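GNA33 (Neisseria gonorrhoeae FA 1090, PDB 2G5D) probably cleaves the beta-1,4-glycosidic bond between N-acetylmuramic acid and N-acetylglucosamine in peptidoglycan as an exolytic transglycosylase, leaving a 1,6-anhydro bond on the muramic acid residue. Local coordinates at residues 37-42 with 344-348; 352-358 with 404-410; 76-81 with 411-416; 67-72 with 330-334; 336-342 with 384-390. All blocks are in the same frame, centred on the assembly; numbering follows the deposited sequence.

Contact 1 (37-42 with 344-348); sequences GGGAVY and RHYIT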
# COMPACT_ATOMS: atom_id res chain seq x y z
N GLY A 37 -0.14 24.01 -8.85
CA GLY A 37 -0.62 23.16 -9.92
C GLY A 37 -1.66 22.25 -9.30
O GLY A 37 -1.51 21.82 -8.15
N GLY A 38 -2.73 22.01 -10.05
CA GLY A 38 -3.76 21.05 -9.67
C GLY A 38 -4.64 21.45 -8.51
O GLY A 38 -5.21 20.58 -7.85
N GLY A 39 -4.75 22.77 -8.26
CA GLY A 39 -5.37 23.32 -7.04
C GLY A 39 -4.43 23.33 -5.83
O GLY A 39 -4.74 23.93 -4.78
N ALA A 40 -3.28 22.68 -5.96
CA ALA A 40 -2.30 22.62 -4.89
C ALA A 40 -1.28 23.77 -4.92
O ALA A 40 -0.90 24.27 -6.00
CB ALA A 40 -1.58 21.25 -4.85
N VAL A 41 -0.87 24.18 -3.73
CA VAL A 41 0.17 25.21 -3.58
C VAL A 41 1.23 24.74 -2.57
O VAL A 41 0.93 24.34 -1.46
CB VAL A 41 -0.45 26.62 -3.21
CG1 VAL A 41 0.63 27.67 -2.99
CG2 VAL A 41 -1.39 27.11 -4.30
N TYR A 42 2.49 24.76 -3.00
CA TYR A 42 3.60 24.34 -2.14
C TYR A 42 4.43 25.56 -1.74
O TYR A 42 4.81 26.33 -2.60
CB TYR A 42 4.50 23.36 -2.88
CG TYR A 42 3.81 22.19 -3.55
CD1 TYR A 42 3.33 22.31 -4.84
CD2 TYR A 42 3.71 20.94 -2.91
CE1 TYR A 42 2.72 21.25 -5.50
CE2 TYR A 42 3.09 19.85 -3.57
CZ TYR A 42 2.61 20.02 -4.88
OH TYR A 42 2.00 19.02 -5.59
N ARG A 344 0.51 10.55 -5.94
CA ARG A 344 1.65 10.94 -6.78
C ARG A 344 1.39 12.09 -7.76
O ARG A 344 2.32 12.59 -8.40
CB ARG A 344 2.16 9.74 -7.55
CG ARG A 344 2.95 8.77 -6.72
CD ARG A 344 3.51 7.69 -7.62
NE ARG A 344 4.68 8.20 -8.33
CZ ARG A 344 5.45 7.47 -9.12
NH1 ARG A 344 5.18 6.19 -9.32
NH2 ARG A 344 6.51 8.03 -9.71
N HIS A 345 0.13 12.49 -7.91
CA HIS A 345 -0.20 13.72 -8.60
C HIS A 345 0.43 14.89 -7.89
O HIS A 345 0.70 15.92 -8.50
CB HIS A 345 -1.71 13.94 -8.64
CG HIS A 345 -2.44 13.03 -9.57
ND1 HIS A 345 -2.04 12.82 -10.87
CD2 HIS A 345 -3.59 12.33 -9.42
CE1 HIS A 345 -2.89 12.00 -11.47
NE2 HIS A 345 -3.84 11.69 -10.61
N TYR A 346 0.64 14.71 -6.58
CA TYR A 346 0.97 15.80 -5.67
C TYR A 346 2.31 15.62 -4.93
O TYR A 346 3.05 16.60 -4.75
CB TYR A 346 -0.20 16.08 -4.70
CG TYR A 346 -1.44 16.60 -5.43
CD1 TYR A 346 -2.58 15.81 -5.57
CD2 TYR A 346 -1.45 17.86 -6.04
CE1 TYR A 346 -3.71 16.27 -6.27
CE2 TYR A 346 -2.57 18.33 -6.73
CZ TYR A 346 -3.70 17.53 -6.83
OH TYR A 346 -4.81 17.98 -7.51
N ILE A 347 2.61 14.39 -4.53
CA ILE A 347 3.81 14.08 -3.74
C ILE A 347 4.82 13.31 -4.57
O ILE A 347 4.45 12.36 -5.26
CB ILE A 347 3.50 13.25 -2.43
CG1 ILE A 347 2.40 13.91 -1.58
CG2 ILE A 347 4.80 12.97 -1.62
CD1 ILE A 347 2.62 15.38 -1.25
N THR A 348 6.08 13.75 -4.52
CA THR A 348 7.16 13.09 -5.23
C THR A 348 7.45 11.77 -4.50
O THR A 348 7.61 11.76 -3.28
CB THR A 348 8.41 14.01 -5.32
OG1 THR A 348 8.05 15.24 -5.96
CG2 THR A 348 9.51 13.34 -6.13
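Residues 37-40 form a type I' beta turn, closed by paired backbone hydrogen bonds from Gly37 N to Ala40 O (3.0 Å) and from Ala40 N to Gly37 O (2.9 Å). Its two central residues, Gly38 and Gly39, have positive phi, which glycine tolerates best. Segment 344-348 has no regular structure and keeps its distance: the closest alpha carbons, of Ala40 and Tyr346, are 7.6 Å apart, so side chains must span the gap. Two tyrosines do so in opposite directions. Tyr346 OH donates to Gly38 O at 2.7 Å, with Gly38 O at the ring edge; a CB on Gly38 would collide with Tyr346 CE2. From the strand, Tyr42 OH donates to Tyr346 O at 2.8 Å. Between these two bonds the methyl Ala40 CB packs on Tyr346 CD2 at 3.6 Å. Outside the pair, the Tyr346 ring also meets that of Tyr420, and His345 ND1 is hydrogen-bonded to Arg421 O, so the C-terminal tail shares this site. The tight two-residue link is that of a beta-hairpin, here joining strands 34-37 and 40-44 of the large sheet and tied through tyrosine hydroxyls to the loop between strands 339-342 and 352-358 of the 3D domain.

Contact 2 (352-358 with 404-410); sequences PLFVATA and TTGYVWQ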
# COMPACT_ATOMS: atom_id res chain seq x y z
N PRO A 352 10.90 12.41 1.87
CA PRO A 352 10.55 12.60 3.29
C PRO A 352 9.28 13.47 3.43
O PRO A 352 9.09 14.45 2.71
CB PRO A 352 11.80 13.27 3.87
CG PRO A 352 12.93 12.82 2.93
CD PRO A 352 12.29 12.82 1.57
N LEU A 353 8.40 13.10 4.36
CA LEU A 353 7.11 13.77 4.46
C LEU A 353 6.80 13.93 5.94
O LEU A 353 6.66 12.95 6.66
CB LEU A 353 6.05 12.92 3.75
CG LEU A 353 4.74 13.36 3.04
CD1 LEU A 353 3.55 13.13 3.94
CD2 LEU A 353 4.71 14.77 2.44
N PHE A 354 6.75 15.18 6.40
CA PHE A 354 6.35 15.44 7.77
C PHE A 354 4.83 15.51 7.91
O PHE A 354 4.18 16.27 7.18
CB PHE A 354 6.99 16.71 8.28
CG PHE A 354 7.01 16.81 9.76
CD1 PHE A 354 8.14 16.40 10.48
CD2 PHE A 354 5.89 17.29 10.45
CE1 PHE A 354 8.16 16.47 11.89
CE2 PHE A 354 5.91 17.37 11.84
CZ PHE A 354 7.04 16.96 12.56
N VAL A 355 4.29 14.73 8.84
CA VAL A 355 2.86 14.64 9.10
C VAL A 355 2.60 15.06 10.53
O VAL A 355 3.12 14.46 11.47
CB VAL A 355 2.28 13.21 8.82
CG1 VAL A 355 0.74 13.16 9.05
CG2 VAL A 355 2.57 12.79 7.42
N ALA A 356 1.83 16.14 10.65
CA ALA A 356 1.27 16.63 11.88
C ALA A 356 -0.19 16.17 11.98
O ALA A 356 -1.06 16.64 11.24
CB ALA A 356 1.35 18.16 11.92
N THR A 357 -0.47 15.25 12.90
CA THR A 357 -1.83 14.74 13.03
C THR A 357 -2.18 14.39 14.48
O THR A 357 -1.59 14.94 15.41
CB THR A 357 -2.12 13.59 11.97
OG1 THR A 357 -3.49 13.18 12.03
CG2 THR A 357 -1.19 12.40 12.12
N ALA A 358 -3.17 13.52 14.67
CA ALA A 358 -3.49 13.00 15.99
C ALA A 358 -3.33 11.48 16.02
O ALA A 358 -3.70 10.79 15.07
CB ALA A 358 -4.90 13.40 16.39
N THR A 404 -8.25 10.99 10.74
CA THR A 404 -7.87 12.25 11.40
C THR A 404 -7.51 13.38 10.43
O THR A 404 -7.05 13.14 9.31
CB THR A 404 -6.62 12.06 12.35
OG1 THR A 404 -5.51 11.54 11.60
CG2 THR A 404 -6.93 11.13 13.49
N THR A 405 -7.71 14.62 10.89
CA THR A 405 -7.17 15.78 10.21
C THR A 405 -5.64 15.73 10.31
O THR A 405 -5.09 15.33 11.34
CB THR A 405 -7.69 17.09 10.83
OG1 THR A 405 -9.12 17.12 10.71
CG2 THR A 405 -7.11 18.30 10.12
N GLY A 406 -4.96 16.14 9.24
CA GLY A 406 -3.52 16.23 9.28
C GLY A 406 -2.99 17.30 8.36
O GLY A 406 -3.68 17.75 7.43
N TYR A 407 -1.75 17.70 8.63
CA TYR A 407 -1.03 18.71 7.87
C TYR A 407 0.22 18.07 7.35
O TYR A 407 0.81 17.24 8.04
CB TYR A 407 -0.67 19.88 8.77
CG TYR A 407 -1.90 20.51 9.35
CD1 TYR A 407 -2.30 20.22 10.65
CD2 TYR A 407 -2.68 21.36 8.58
CE1 TYR A 407 -3.46 20.78 11.17
CE2 TYR A 407 -3.83 21.94 9.10
CZ TYR A 407 -4.22 21.64 10.39
OH TYR A 407 -5.37 22.21 10.89
N VAL A 408 0.62 18.44 6.14
CA VAL A 408 1.79 17.78 5.58
C VAL A 408 2.82 18.75 5.02
O VAL A 408 2.49 19.81 4.50
CB VAL A 408 1.42 16.65 4.56
CG1 VAL A 408 0.35 15.69 5.15
CG2 VAL A 408 1.00 17.18 3.23
N TRP A 409 4.08 18.36 5.12
CA TRP A 409 5.15 19.13 4.53
C TRP A 409 5.95 18.14 3.77
O TRP A 409 6.30 17.08 4.29
CB TRP A 409 6.07 19.77 5.58
CG TRP A 409 5.44 20.84 6.45
CD1 TRP A 409 5.68 22.16 6.39
CD2 TRP A 409 4.56 20.63 7.56
NE1 TRP A 409 4.99 22.83 7.39
CE2 TRP A 409 4.28 21.91 8.12
CE3 TRP A 409 3.98 19.50 8.14
CZ2 TRP A 409 3.41 22.10 9.23
CZ3 TRP A 409 3.10 19.68 9.24
CH2 TRP A 409 2.83 20.96 9.77
N GLN A 410 6.27 18.47 2.53
CA GLN A 410 7.10 17.60 1.71
C GLN A 410 8.55 18.12 1.71
O GLN A 410 8.76 19.31 1.44
CB GLN A 410 6.53 17.61 0.28
CG GLN A 410 7.28 16.73 -0.70
CD GLN A 410 6.60 16.63 -2.06
OE1 GLN A 410 6.78 15.64 -2.75
NE2 GLN A 410 5.84 17.66 -2.46
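Phe354 directs its ring edge at the indole face of Trp409 in an offset edge-to-face pair: the centroid of the Phe354 ring lies 5.7 Å from that of the Trp409 six-membered ring, and the planes are inclined at 81°. Both residues project from one face of an antiparallel strand pair within the 3D domain, a family of the double-psi beta-barrel clan. The axes of strands 352-358 and 404-410 approach to 4.6 Å, with their directions at 160°. Phe354 with Trp409 and Ala356 with Tyr407 are hydrogen-bonded pairs, each joined by two backbone bonds of 2.9 to 3.0 Å between the N of one residue and the O of the other; Leu353 with Gln410 and Val355 with Val408 are the non-hydrogen-bonded pairs. On the side of the sheet that carries Phe354 and Trp409, Ala356 CB fits against the indole edge, 3.5 Å from Trp409 CZ3. The other side carries Leu353, Val355 and Val408, which all pack on Val385 of strand 384-391, consistent with a place in the interior of the barrel. Leu353 CD1 comes within 4.2 Å of Val408 CB. Near Gly406 the regular pairing gives way to side-chain bonding: Thr357 OG1 donates to Thr405 O at 2.8 Å, and it lies 2.6 Å from Thr404 OG1.

Contact 3 (76-81 with 411-416); sequences QGWQDV and LLPNGM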
# COMPACT_ATOMS: atom_id res chain seq x y z
N GLN A 76 16.83 10.69 -11.14
CA GLN A 76 17.52 11.96 -11.34
C GLN A 76 17.23 12.98 -10.23
O GLN A 76 16.08 13.30 -9.92
CB GLN A 76 17.21 12.53 -12.72
CG GLN A 76 18.05 13.77 -13.15
CD GLN A 76 19.54 13.67 -12.82
OE1 GLN A 76 20.21 12.67 -13.12
NE2 GLN A 76 20.07 14.74 -12.23
N GLY A 77 18.31 13.48 -9.63
CA GLY A 77 18.21 14.51 -8.61
C GLY A 77 18.22 13.99 -7.18
O GLY A 77 18.26 14.79 -6.23
N TRP A 78 18.22 12.66 -7.02
CA TRP A 78 18.19 12.02 -5.69
C TRP A 78 19.49 11.28 -5.37
O TRP A 78 19.64 10.77 -4.27
CB TRP A 78 16.99 11.05 -5.56
CG TRP A 78 15.61 11.71 -5.47
CD1 TRP A 78 14.77 11.99 -6.52
CD2 TRP A 78 14.91 12.14 -4.28
NE1 TRP A 78 13.61 12.55 -6.07
CE2 TRP A 78 13.67 12.67 -4.70
CE3 TRP A 78 15.23 12.13 -2.90
CZ2 TRP A 78 12.73 13.19 -3.81
CZ3 TRP A 78 14.28 12.63 -2.00
CH2 TRP A 78 13.06 13.17 -2.46
N GLN A 79 20.44 11.24 -6.30
CA GLN A 79 21.67 10.46 -6.16
C GLN A 79 22.52 10.89 -4.97
O GLN A 79 22.96 10.05 -4.19
CB GLN A 79 22.53 10.55 -7.44
CG GLN A 79 21.85 10.13 -8.74
CD GLN A 79 21.30 11.31 -9.55
OE1 GLN A 79 20.81 12.30 -8.99
NE2 GLN A 79 21.38 11.20 -10.86
N ASP A 80 22.77 12.20 -4.88
CA ASP A 80 23.55 12.80 -3.80
C ASP A 80 22.95 12.64 -2.39
O ASP A 80 23.67 12.24 -1.46
CB ASP A 80 23.84 14.28 -4.11
CG ASP A 80 25.03 14.46 -5.01
OD1 ASP A 80 25.27 15.62 -5.43
OD2 ASP A 80 25.75 13.47 -5.29
N VAL A 81 21.66 12.94 -2.23
CA VAL A 81 21.00 12.70 -0.92
C VAL A 81 21.01 11.21 -0.53
O VAL A 81 21.28 10.87 0.63
CB VAL A 81 19.56 13.33 -0.79
CG1 VAL A 81 19.65 14.89 -0.76
CG2 VAL A 81 18.58 12.82 -1.88
N LEU A 411 9.53 17.25 2.03
CA LEU A 411 10.98 17.61 2.02
C LEU A 411 11.62 17.08 0.73
O LEU A 411 11.45 15.93 0.37
CB LEU A 411 11.74 17.10 3.28
CG LEU A 411 11.52 17.90 4.60
CD1 LEU A 411 10.07 17.88 5.01
CD2 LEU A 411 12.40 17.38 5.77
N LEU A 412 12.31 17.96 0.02
CA LEU A 412 12.92 17.61 -1.26
C LEU A 412 14.36 18.11 -1.23
O LEU A 412 14.64 19.16 -0.59
CB LEU A 412 12.16 18.28 -2.43
CG LEU A 412 10.73 17.80 -2.66
CD1 LEU A 412 9.99 18.73 -3.63
CD2 LEU A 412 10.71 16.33 -3.16
N PRO A 413 15.26 17.38 -1.91
CA PRO A 413 16.66 17.85 -2.00
C PRO A 413 16.72 19.33 -2.40
O PRO A 413 16.04 19.73 -3.36
CB PRO A 413 17.25 16.95 -3.09
CG PRO A 413 16.43 15.69 -2.99
CD PRO A 413 15.05 16.13 -2.66
N ASN A 414 17.49 20.13 -1.66
CA ASN A 414 17.61 21.57 -1.94
C ASN A 414 17.75 21.84 -3.43
O ASN A 414 18.63 21.27 -4.08
CB ASN A 414 18.86 22.16 -1.28
CG ASN A 414 18.87 22.01 0.21
OD1 ASN A 414 17.83 21.99 0.86
ND2 ASN A 414 20.06 21.94 0.77
N GLY A 415 16.88 22.70 -3.98
CA GLY A 415 16.89 22.99 -5.40
C GLY A 415 15.81 22.29 -6.19
O GLY A 415 15.34 22.80 -7.19
N MET A 416 15.40 21.11 -5.74
CA MET A 416 14.34 20.37 -6.40
C MET A 416 12.96 20.90 -5.96
O MET A 416 12.66 20.98 -4.77
CB MET A 416 14.47 18.87 -6.14
CG MET A 416 13.35 18.03 -6.75
SD MET A 416 13.26 16.35 -6.08
CE MET A 416 14.80 15.66 -6.68
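Leu411 enters only through its backbone, with Leu411 O 4.3 Å from Trp78 CH2. Next, Leu412 brings CD2 to 3.8 Å from Trp78 CZ2. Pro413, at the end of the strand, makes the central contact: its CD sits 3.7 Å from the centroid of the Trp78 six-membered ring and only 17° off the normal, a CH-pi interaction, while Pro413 CG touches Val81 CG2 at 3.8 Å. From Pro413 the chain makes a type II turn, closed by Met416 N to Pro413 O at 2.8 Å, with Gly415 at a positive phi. The turn brings Met416 back to the indole. Met416 CE lies over the five-membered ring of Trp78, 3.7 Å from its centroid, and Met416 SD makes an oblique Met-aromatic contact with the same ring. Phe65 and Leu72 of helix 58-72 also pack on Trp78. With proline and methionine side by side over one indole face, the end of strand 403-413 is held to Trp78 and the start of helix 79-86 by apolar and CH-pi contacts, so the fit depends on shape more than on polar pairing.

Contact 4 (67-72 with 330-334); sequences LGCANL and LGTPL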
# COMPACT_ATOMS: atom_id res chain seq x y z
N LEU A 67 16.15 2.78 3.22
CA LEU A 67 15.41 1.68 2.57
C LEU A 67 14.83 2.10 1.19
O LEU A 67 14.92 1.36 0.21
CB LEU A 67 14.30 1.15 3.50
CG LEU A 67 14.69 0.43 4.80
CD1 LEU A 67 13.54 0.44 5.85
CD2 LEU A 67 15.14 -0.98 4.56
N GLY A 68 14.23 3.29 1.13
CA GLY A 68 13.69 3.80 -0.13
C GLY A 68 14.78 4.03 -1.18
O GLY A 68 14.54 3.83 -2.36
N CYS A 69 15.98 4.41 -0.74
CA CYS A 69 17.12 4.70 -1.62
C CYS A 69 17.63 3.57 -2.48
O CYS A 69 18.24 3.83 -3.53
CB CYS A 69 18.28 5.35 -0.86
SG CYS A 69 18.01 7.07 -0.44
N ALA A 70 17.39 2.31 -2.07
CA ALA A 70 17.76 1.15 -2.93
C ALA A 70 17.24 1.34 -4.36
O ALA A 70 17.89 0.93 -5.33
CB ALA A 70 17.25 -0.17 -2.34
N ASN A 71 16.08 1.96 -4.49
CA ASN A 71 15.54 2.36 -5.81
C ASN A 71 15.60 3.88 -6.07
O ASN A 71 15.88 4.32 -7.20
CB ASN A 71 14.09 1.87 -5.97
CG ASN A 71 13.98 0.37 -6.27
OD1 ASN A 71 14.98 -0.34 -6.39
ND2 ASN A 71 12.75 -0.11 -6.40
N LEU A 72 15.31 4.69 -5.05
CA LEU A 72 15.21 6.14 -5.23
C LEU A 72 16.54 6.75 -5.68
O LEU A 72 16.55 7.75 -6.40
CB LEU A 72 14.74 6.80 -3.93
CG LEU A 72 13.75 7.98 -3.85
CD1 LEU A 72 14.19 8.94 -2.75
CD2 LEU A 72 13.50 8.71 -5.16
N LEU A 330 7.15 2.28 -4.33
CA LEU A 330 8.56 2.55 -4.62
C LEU A 330 9.36 1.26 -4.90
O LEU A 330 10.49 1.30 -5.43
CB LEU A 330 9.18 3.38 -3.49
CG LEU A 330 10.63 3.89 -3.47
CD1 LEU A 330 11.03 4.58 -4.79
CD2 LEU A 330 10.86 4.84 -2.27
N GLY A 331 8.78 0.12 -4.54
CA GLY A 331 9.41 -1.18 -4.83
C GLY A 331 10.35 -1.60 -3.72
O GLY A 331 11.19 -2.50 -3.90
N THR A 332 10.22 -0.93 -2.57
CA THR A 332 11.08 -1.15 -1.41
C THR A 332 10.26 -1.50 -0.16
O THR A 332 9.08 -1.12 -0.06
CB THR A 332 12.03 0.08 -1.11
OG1 THR A 332 11.24 1.26 -0.86
CG2 THR A 332 12.99 0.32 -2.28
N PRO A 333 10.86 -2.26 0.79
CA PRO A 333 10.15 -2.65 2.02
C PRO A 333 9.79 -1.51 3.02
O PRO A 333 10.66 -0.73 3.44
CB PRO A 333 11.10 -3.70 2.64
CG PRO A 333 12.46 -3.39 2.08
CD PRO A 333 12.22 -2.85 0.70
N LEU A 334 8.53 -1.44 3.42
CA LEU A 334 8.09 -0.34 4.28
C LEU A 334 8.44 -0.58 5.76
O LEU A 334 8.34 -1.72 6.26
CB LEU A 334 6.58 -0.09 4.12
CG LEU A 334 6.03 0.11 2.71
CD1 LEU A 334 4.50 0.18 2.70
CD2 LEU A 334 6.63 1.35 2.08
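The C-terminal end of helix 58-72 packs here against the loop that leads into strand 339-342 of the barrel domain, a helix-to-loop contact in which Gly68 allows the close approach. Gly68 CA is 5.7 Å from Thr332 CA, the shortest such separation between the segments, and a CB there would be tight against Leu330 CD2. Leu330, in the t,p conformation, uses this space: its CD2 lies 3.7 Å from Gly68 CA, and its CD1 reaches 4.4 Å from Leu72 CB. Thr332 takes the p rotamer, which places its CG2 3.3 Å from Leu67 O and its OG1 3.6 Å from Gly68 CA. Leu67 is m,t and extends past the threonine to Pro333, with Leu67 CD2 4.4 Å from Pro333 CG. Leu72 adopts an off-rotamer position, with both chi angles between wells; its other neighbours include Trp78. Cys69 points away from the loop and forms the disulfide with Cys82, which joins this helix end to helix 79-86. Gly331 has a positive phi, and a CB on it would clash with the side-chain ND2 of Asn71. Asn71 itself, with chi1 in the m well, turns that carboxamide onto the loop backbone, where Asn71 ND2 donates to Leu330 O at 2.8 Å.

Contact 5 (336-342 with 384-390); sequences GEYAGAI and RVDYFWG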
# COMPACT_ATOMS: atom_id res chain seq x y z
N GLY A 336 7.53 0.12 9.54
CA GLY A 336 6.41 0.47 10.43
C GLY A 336 6.58 1.80 11.12
O GLY A 336 7.64 2.07 11.72
N GLU A 337 5.54 2.65 10.99
CA GLU A 337 5.46 3.97 11.64
C GLU A 337 6.26 5.11 11.01
O GLU A 337 6.15 6.26 11.48
CB GLU A 337 5.83 3.89 13.12
CG GLU A 337 4.77 3.27 13.97
CD GLU A 337 5.22 3.15 15.40
OE1 GLU A 337 5.40 2.02 15.84
OE2 GLU A 337 5.40 4.17 16.08
N TYR A 338 7.03 4.78 9.97
CA TYR A 338 7.97 5.69 9.30
C TYR A 338 7.83 5.66 7.78
O TYR A 338 8.72 6.07 7.04
CB TYR A 338 9.42 5.42 9.77
CG TYR A 338 9.60 5.97 11.16
CD1 TYR A 338 9.40 5.17 12.29
CD2 TYR A 338 9.90 7.32 11.34
CE1 TYR A 338 9.48 5.73 13.58
CE2 TYR A 338 10.00 7.87 12.61
CZ TYR A 338 9.79 7.09 13.72
OH TYR A 338 9.91 7.71 14.94
N ALA A 339 6.68 5.16 7.33
CA ALA A 339 6.33 5.15 5.91
C ALA A 339 4.86 5.45 5.72
O ALA A 339 4.04 5.25 6.63
CB ALA A 339 6.70 3.81 5.25
N GLY A 340 4.52 5.99 4.56
CA GLY A 340 3.13 6.25 4.25
C GLY A 340 2.81 6.17 2.78
O GLY A 340 3.72 6.19 1.94
N ALA A 341 1.52 6.04 2.48
CA ALA A 341 1.02 6.14 1.11
C ALA A 341 0.47 7.53 0.80
O ALA A 341 -0.20 8.16 1.63
CB ALA A 341 -0.06 5.04 0.81
N ILE A 342 0.75 7.99 -0.42
CA ILE A 342 0.43 9.35 -0.87
C ILE A 342 -0.18 9.34 -2.29
O ILE A 342 -0.27 8.30 -2.92
CB ILE A 342 1.69 10.29 -0.84
CG1 ILE A 342 2.93 9.59 -1.44
CG2 ILE A 342 2.04 10.71 0.59
CD1 ILE A 342 2.92 9.44 -3.00
N ARG A 384 -3.05 14.19 1.89
CA ARG A 384 -3.72 12.89 2.04
C ARG A 384 -2.68 11.79 2.29
O ARG A 384 -1.90 11.47 1.41
CB ARG A 384 -4.59 12.59 0.80
CG ARG A 384 -5.50 11.35 0.88
CD ARG A 384 -6.61 11.47 1.92
NE ARG A 384 -7.31 10.20 2.01
CZ ARG A 384 -7.02 9.24 2.88
NH1 ARG A 384 -6.07 9.42 3.79
NH2 ARG A 384 -7.71 8.11 2.84
N VAL A 385 -2.70 11.22 3.50
CA VAL A 385 -1.71 10.19 3.88
C VAL A 385 -2.31 8.89 4.46
O VAL A 385 -3.09 8.91 5.41
CB VAL A 385 -0.63 10.75 4.89
CG1 VAL A 385 0.44 9.65 5.23
CG2 VAL A 385 0.05 12.01 4.32
N ASP A 386 -1.93 7.75 3.88
CA ASP A 386 -2.25 6.48 4.52
C ASP A 386 -1.00 6.10 5.31
O ASP A 386 0.07 5.81 4.76
CB ASP A 386 -2.61 5.40 3.50
CG ASP A 386 -3.66 4.41 4.03
OD1 ASP A 386 -4.36 4.69 5.02
OD2 ASP A 386 -3.79 3.34 3.41
N TYR A 387 -1.15 6.12 6.62
CA TYR A 387 -0.04 6.01 7.54
C TYR A 387 0.23 4.52 7.79
O TYR A 387 -0.66 3.81 8.24
CB TYR A 387 -0.42 6.75 8.84
CG TYR A 387 0.70 6.84 9.83
CD1 TYR A 387 1.57 7.91 9.83
CD2 TYR A 387 0.89 5.84 10.77
CE1 TYR A 387 2.63 7.98 10.75
CE2 TYR A 387 1.93 5.90 11.69
CZ TYR A 387 2.80 6.97 11.66
OH TYR A 387 3.81 7.03 12.58
N PHE A 388 1.43 4.04 7.43
CA PHE A 388 1.72 2.62 7.58
C PHE A 388 2.15 2.30 9.01
O PHE A 388 3.18 2.77 9.49
CB PHE A 388 2.75 2.11 6.55
CG PHE A 388 3.04 0.64 6.68
CD1 PHE A 388 2.04 -0.31 6.47
CD2 PHE A 388 4.31 0.20 7.06
CE1 PHE A 388 2.28 -1.65 6.63
CE2 PHE A 388 4.56 -1.14 7.21
CZ PHE A 388 3.55 -2.07 6.98
N TRP A 389 1.34 1.49 9.70
CA TRP A 389 1.58 1.20 11.10
C TRP A 389 2.52 0.04 11.40
O TRP A 389 3.01 -0.07 12.52
CB TRP A 389 0.25 1.05 11.86
CG TRP A 389 -0.34 2.38 12.23
CD1 TRP A 389 -1.41 3.01 11.65
CD2 TRP A 389 0.11 3.25 13.28
NE1 TRP A 389 -1.66 4.21 12.28
CE2 TRP A 389 -0.75 4.37 13.29
CE3 TRP A 389 1.15 3.18 14.22
CZ2 TRP A 389 -0.59 5.44 14.19
CZ3 TRP A 389 1.29 4.24 15.14
CH2 TRP A 389 0.43 5.35 15.11
N GLY A 390 2.83 -0.79 10.41
CA GLY A 390 3.69 -1.95 10.62
C GLY A 390 2.89 -3.23 10.58
O GLY A 390 1.75 -3.26 10.10
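This is a buried antiparallel strand pairing inside the 3D domain, between the short strand 339-342, with the residues that precede it, and strand 384-391. The axes of 339-342 and 384-390 come within 4.5 Å at an angle of 149°. Two hydrogen bonds join Ala341 and Asp386: Ala341 N to Asp386 O at 2.7 Å and Asp386 N to Ala341 O at 2.9 Å. Phe388 N then donates to Ala339 O at 3.0 Å. Gly340 faces Tyr387 as a non-hydrogen-bonded pair, where a CB would be tight against Val385 CG1. Strand 339-342 runs parallel to 365-375 on its other side, so it is a central strand of the mixed, curled sheet, as expected of a barrel of the double-psi clan. Ahead of it, Glu337 has a positive phi and donates from its N to Phe388 O at 2.8 Å, while Gly336 CA and Gly390 CA approach to 3.6 Å, a closeness that two glycines permit. Glu337 CG lies 3.6 Å from Trp389 CE3. Arg368 collects the polar ends, forming a salt bridge with Glu337 and a hydrogen bond with Tyr387 OH. Asp386 OD1 is hydrogen-bonded to Thr119 OG1 on the neighbouring strand 116-129, and Trp389 NE1 to Gln402 OE1.

Contacts 1, 2, 3 and 5 all reach the one large curled sheet; contact 4 adjoins it through Leu334, which packs on Phe388 and Ala339 of contact 5. Contacts 2 and 5 lie closest, centres about 10 Å apart, and share a core at Val385. Contacts 2 and 3 follow each other along strand 403-413, and Gln410 of contact 2 reaches Thr348 of contact 1. Trp78 of contact 3 meets Leu72 of contact 4. In sequence, contacts 2 and 5 interlock within the 3D domain, whereas 1, 3 and 4 each bridge more than 250 residues. N-terminal strands and helices thus join the C-terminal strands in one body, and most of the range assigned to the MltA-specific insert lies, in sequence, between the two.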